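PDB 2WBT: B-129 from Sulfolobus virus 1, which carries two C2H2-type zinc fingers, is essential for virus function and probably binds DNA. Local coordinates for residues A[65-69]-A[80-84]; A[97-101]-A[113-117]. One frame throughout, in Å; residues are numbered along the deposited sequence. Where two conformers were deposited one is given.

Contact 1: A[65-69]-A[80-84]; sequences RLLAS and CLMPF. With ZN (zinc ion), chain C.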
loop_
_atom_site.group_PDB
_atom_site.type_symbol
_atom_site.label_atom_id
_atom_site.label_comp_id
_atom_site.label_asym_id
_atom_site.label_seq_id
_atom_site.Cartn_x
_atom_site.Cartn_y
_atom_site.Cartn_z
ATOM N N ARG A 65 8.118 -1.400 5.516
ATOM C CA ARG A 65 9.417 -2.075 5.521
ATOM C C ARG A 65 9.801 -2.531 4.110
ATOM O O ARG A 65 10.985 -2.558 3.766
ATOM C CB ARG A 65 9.412 -3.257 6.494
ATOM C CG ARG A 65 9.575 -2.829 7.948
ATOM C CD ARG A 65 9.571 -4.001 8.920
ATOM N NE ARG A 65 10.592 -5.001 8.597
ATOM C CZ ARG A 65 10.358 -6.282 8.300
ATOM N NH1 ARG A 65 9.122 -6.778 8.284
ATOM N NH2 ARG A 65 11.380 -7.085 8.023
ATOM N N LEU A 66 8.803 -2.892 3.305
ATOM C CA LEU A 66 9.017 -3.209 1.888
ATOM C C LEU A 66 9.537 -1.982 1.143
ATOM O O LEU A 66 10.528 -2.062 0.416
ATOM C CB LEU A 66 7.715 -3.693 1.233
ATOM C CG LEU A 66 7.714 -3.863 -0.293
ATOM C CD1 LEU A 66 8.825 -4.800 -0.740
ATOM C CD2 LEU A 66 6.361 -4.368 -0.768
ATOM N N LEU A 67 8.856 -0.856 1.336
ATOM C CA LEU A 67 9.204 0.401 0.667
ATOM C C LEU A 67 10.578 0.919 1.092
ATOM O O LEU A 67 11.342 1.415 0.263
ATOM C CB LEU A 67 8.140 1.467 0.943
ATOM C CG LEU A 67 6.729 1.160 0.432
ATOM C CD1 LEU A 67 5.735 2.195 0.939
ATOM C CD2 LEU A 67 6.703 1.084 -1.078
ATOM N N ALA A 68 10.876 0.808 2.384
ATOM C CA ALA A 68 12.185 1.193 2.921
ATOM C C ALA A 68 13.316 0.365 2.305
ATOM O O ALA A 68 14.381 0.899 1.987
ATOM C CB ALA A 68 12.197 1.053 4.438
ATOM N N SER A 69 13.076 -0.934 2.144
ATOM C CA SER A 69 14.048 -1.838 1.522
ATOM C C SER A 69 14.191 -1.566 0.029
ATOM O O SER A 69 15.303 -1.541 -0.501
ATOM C CB SER A 69 13.633 -3.294 1.736
ATOM O OG SER A 69 13.549 -3.592 3.119
ATOM N N CYS A 80 11.704 -11.919 3.702
ATOM C CA CYS A 80 12.434 -11.195 4.757
ATOM C C CYS A 80 12.575 -9.684 4.543
ATOM O O CYS A 80 12.927 -8.965 5.481
ATOM C CB CYS A 80 13.804 -11.827 5.029
ATOM S SG CYS A 80 15.043 -11.649 3.643
ATOM N N LEU A 81 12.262 -9.191 3.346
ATOM C CA LEU A 81 12.322 -7.747 3.056
ATOM C C LEU A 81 13.719 -7.146 3.184
ATOM O O LEU A 81 13.857 -5.971 3.532
ATOM C CB LEU A 81 11.350 -6.966 3.956
ATOM C CG LEU A 81 9.864 -7.252 3.751
ATOM C CD1 LEU A 81 9.043 -6.527 4.807
ATOM C CD2 LEU A 81 9.417 -6.848 2.352
ATOM N N MET A 82 14.749 -7.955 2.921
ATOM C CA MET A 82 16.141 -7.497 2.988
ATOM C C MET A 82 16.693 -7.252 1.580
ATOM O O MET A 82 16.559 -8.109 0.704
ATOM C CB MET A 82 17.024 -8.503 3.731
ATOM C CG MET A 82 16.678 -8.705 5.212
ATOM S SD MET A 82 16.737 -7.228 6.253
ATOM C CE MET A 82 15.023 -6.718 6.251
ATOM N N PRO A 83 17.314 -6.076 1.361
ATOM C CA PRO A 83 17.867 -5.712 0.063
ATOM C C PRO A 83 19.155 -6.456 -0.251
ATOM O O PRO A 83 19.928 -6.766 0.655
ATOM C CB PRO A 83 18.140 -4.205 0.190
ATOM C CG PRO A 83 17.960 -3.851 1.603
ATOM C CD PRO A 83 17.521 -5.021 2.371
ATOM N N PHE A 84 19.368 -6.735 -1.532
ATOM C CA PHE A 84 20.588 -7.385 -1.993
ATOM C C PHE A 84 21.223 -6.597 -3.127
ATOM O O PHE A 84 20.552 -5.831 -3.822
ATOM C CB PHE A 84 20.297 -8.822 -2.414
ATOM C CG PHE A 84 20.064 -9.737 -1.256
ATOM C CD1 PHE A 84 21.124 -10.408 -0.664
ATOM C CD2 PHE A 84 18.791 -9.903 -0.732
ATOM C CE1 PHE A 84 20.916 -11.246 0.417
ATOM C CE2 PHE A 84 18.574 -10.739 0.347
ATOM C CZ PHE A 84 19.641 -11.410 0.921
HETATM ZN ZN ZN C . 14.410 -13.482 2.502
#
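The carbonyl oxygen of Leu-81 accepts a hydrogen bond from the hydroxyl of Ser-69. It ties helix 60-72 to the first zinc finger, just past its CxxC zinc-binding turn. The model draws the bond very short, with Ser-69 OG 2.4 Å from Leu-81 O, so its exact length is doubtful. Ser-69 OG lies anti to its own carbonyl carbon (chi1 -59°), and this turns the hydroxyl toward the finger.

Leu-81 carries most of the remaining contact. Its backbone takes a left-handed helical conformation, and its side chain points at the helix. The two methyl groups part there. Leu-81 CD1 lies over one face of the Arg-65 guanidinium, offset toward the rim, 3.5 Å from Arg-65 NH1. The arginine chain bends at chi3 (56°) and crosses the leucine at about a right angle. Leu-81 CD2 packs against the helix backbone and is 3.7 Å from Leu-66 CA. It also meets the Leu-66 side chain, 3.8 Å from Leu-66 CB. Tyr-62, one turn before Leu-66 in the same helix, also touches Leu-81.

Cys-80, one residue earlier, points away from the helix and binds the zinc ion through SG at 2.2 Å. Cys-77, His-93 and Glu-98 complete the site. Leu-81 thus faces the helix while its neighbour Cys-80 faces the metal. Farther along, Pro-83 turns toward the end of the segment 65-69, and Pro-83 CB lies 4.0 Å from Ser-69 O.

Contact 2: A[97-101]-A[113-117]; sequences TEHTK and TDSAL. With ZN (zinc ion), chain C.
The junction between the two zinc fingers joins the end of the first, at Glu-98, to the helix of the second, at Thr-113. Thr-113 OG1 donates a hydrogen bond to Glu-98 O at 3.2 Å. The approach is bent: the C=O...donor angle is 143°, and the hydroxyl is tilted 34° from the carbonyl plane.

Thr-113 is at the start of helix 113-122 and carries most of the contact. Its OG1 sits between the backbone N and the carbonyl carbon (chi1 80°). This directs the hydroxyl to Glu-98, while CG2 faces Thr-100 and Lys-101. The backbone of Thr-113 also lies close to the linker, with its CA 3.5 Å from Thr-100 O in a CH...O contact. One turn on, Ala-116 CB packs against the linker backbone, 4.0 Å from Thr-100 O and equally far from Lys-101 O.

Glu-98 is held at its carbonyl and at its carboxylate. The carbonyl faces the second finger, and the carboxylate closes the zinc site of the first, with OE1 2.2 Å from the zinc ion. The other ligands are Cys-77, Cys-80 and His-93. Glutamate thus takes the place that the second histidine holds in a classical C2H2 finger. The chain is extended at chi1 and bent at chi2, which folds the carboxylate back to the metal.

Leu-79, from the CxxC turn, touches Glu-98, Thr-100 and Leu-117, so the CxxC turn of the first finger also reaches the second-finger helix at Leu-117. Lys-101 points away from the helix at its CB but bends back at chi2 and chi4. Its ammonium group passes close to the Thr-113 methyl and donates a hydrogen bond to the carbonyl of His-99, with Lys-101 NZ 2.6 Å from His-99 O.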
loop_
_atom_site.group_PDB
_atom_site.type_symbol
_atom_site.label_atom_id
_atom_site.label_comp_id
_atom_site.label_asym_id
_atom_site.label_seq_id
_atom_site.Cartn_x
_atom_site.Cartn_y
_atom_site.Cartn_z
ATOM N N THR A 97 19.313 -19.679 1.341
ATOM C CA THR A 97 19.331 -19.030 2.664
ATOM C C THR A 97 17.958 -18.676 3.267
ATOM O O THR A 97 17.845 -18.529 4.485
ATOM C CB THR A 97 20.210 -17.756 2.630
ATOM O OG1 THR A 97 21.466 -18.051 2.006
ATOM C CG2 THR A 97 20.463 -17.226 4.038
ATOM N N GLU A 98 16.927 -18.546 2.434
ATOM C CA GLU A 98 15.598 -18.150 2.916
ATOM C C GLU A 98 14.776 -19.375 3.339
ATOM O O GLU A 98 14.382 -20.181 2.494
ATOM C CB GLU A 98 14.857 -17.349 1.836
ATOM C CG GLU A 98 13.457 -16.882 2.232
ATOM C CD GLU A 98 13.413 -16.262 3.618
ATOM O OE1 GLU A 98 13.963 -15.149 3.794
ATOM O OE2 GLU A 98 12.834 -16.891 4.528
ATOM N N HIS A 99 14.516 -19.497 4.642
ATOM C CA HIS A 99 13.852 -20.685 5.207
ATOM C C HIS A 99 12.500 -20.434 5.889
ATOM O O HIS A 99 11.948 -21.351 6.500
ATOM C CB HIS A 99 14.778 -21.376 6.214
ATOM C CG HIS A 99 16.092 -21.797 5.637
ATOM N ND1 HIS A 99 16.194 -22.684 4.586
ATOM C CD2 HIS A 99 17.359 -21.462 5.971
ATOM C CE1 HIS A 99 17.469 -22.870 4.294
ATOM N NE2 HIS A 99 18.196 -22.140 5.120
ATOM N N THR A 100 11.959 -19.221 5.793
ATOM C CA THR A 100 10.679 -18.917 6.449
ATOM C C THR A 100 9.503 -19.619 5.765
ATOM O O THR A 100 9.404 -19.630 4.537
ATOM C CB THR A 100 10.387 -17.402 6.507
ATOM O OG1 THR A 100 9.252 -17.164 7.353
ATOM C CG2 THR A 100 10.094 -16.853 5.126
ATOM N N LYS A 101 8.621 -20.204 6.573
ATOM C CA LYS A 101 7.411 -20.861 6.069
ATOM C C LYS A 101 6.172 -19.985 6.233
ATOM O O LYS A 101 5.119 -20.306 5.692
ATOM C CB LYS A 101 7.169 -22.186 6.796
ATOM C CG LYS A 101 8.376 -23.104 6.881
ATOM C CD LYS A 101 8.728 -23.709 5.534
ATOM C CE LYS A 101 9.967 -24.586 5.632
ATOM N NZ LYS A 101 11.185 -23.820 6.010
ATOM N N THR A 113 9.279 -23.115 1.790
ATOM C CA THR A 113 9.387 -21.659 1.649
ATOM C C THR A 113 9.085 -21.237 0.206
ATOM O O THR A 113 8.748 -20.079 -0.046
ATOM C CB THR A 113 10.772 -21.123 2.085
ATOM O OG1 THR A 113 11.730 -21.318 1.037
ATOM C CG2 THR A 113 11.249 -21.822 3.345
ATOM N N ASP A 114 9.212 -22.176 -0.732
ATOM C CA ASP A 114 8.796 -21.954 -2.121
ATOM C C ASP A 114 7.271 -21.841 -2.240
ATOM O O ASP A 114 6.770 -21.085 -3.073
ATOM C CB ASP A 114 9.316 -23.072 -3.032
ATOM C CG ASP A 114 10.791 -22.922 -3.362
ATOM O OD1 ASP A 114 11.572 -23.843 -3.040
ATOM O OD2 ASP A 114 11.171 -21.879 -3.937
ATOM N N SER A 115 6.544 -22.595 -1.417
ATOM C CA SER A 115 5.084 -22.465 -1.331
ATOM C C SER A 115 4.704 -21.133 -0.684
ATOM O O SER A 115 3.691 -20.528 -1.038
ATOM C CB SER A 115 4.477 -23.618 -0.533
ATOM O OG SER A 115 4.840 -24.871 -1.085
ATOM N N ALA A 116 5.519 -20.693 0.273
ATOM C CA ALA A 116 5.372 -19.371 0.881
ATOM C C ALA A 116 5.616 -18.260 -0.145
ATOM O O ALA A 116 4.943 -17.230 -0.119
ATOM C CB ALA A 116 6.324 -19.219 2.058
ATOM N N LEU A 117 6.583 -18.476 -1.038
ATOM C CA LEU A 117 6.880 -17.522 -2.118
ATOM C C LEU A 117 5.719 -17.381 -3.098
ATOM O O LEU A 117 5.261 -16.269 -3.367
ATOM C CB LEU A 117 8.140 -17.931 -2.895
ATOM C CG LEU A 117 9.507 -17.545 -2.324
ATOM C CD1 LEU A 117 10.609 -17.912 -3.306
ATOM C CD2 LEU A 117 9.578 -16.064 -1.969
HETATM ZN ZN ZN C . 14.410 -13.482 2.502
#

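The centres of the two contacts lie about 16 Å apart, on the same side of the chain's centre. They come in series along the chain: contact 1 closes at residue 84 before contact 2 opens at 97, with helix 87-96 between them. The first finger belongs to both. Contact 1 joins it to the preceding helix 60-72, and contact 2 joins it to helix 113-122 of the second finger. One zinc ion connects the two, because each contact supplies one of its ligands. They also touch directly, with Cys-80 CB 3.5 Å from Glu-98 OE1. The first finger is thus packed against both helix 60-72 and the second finger.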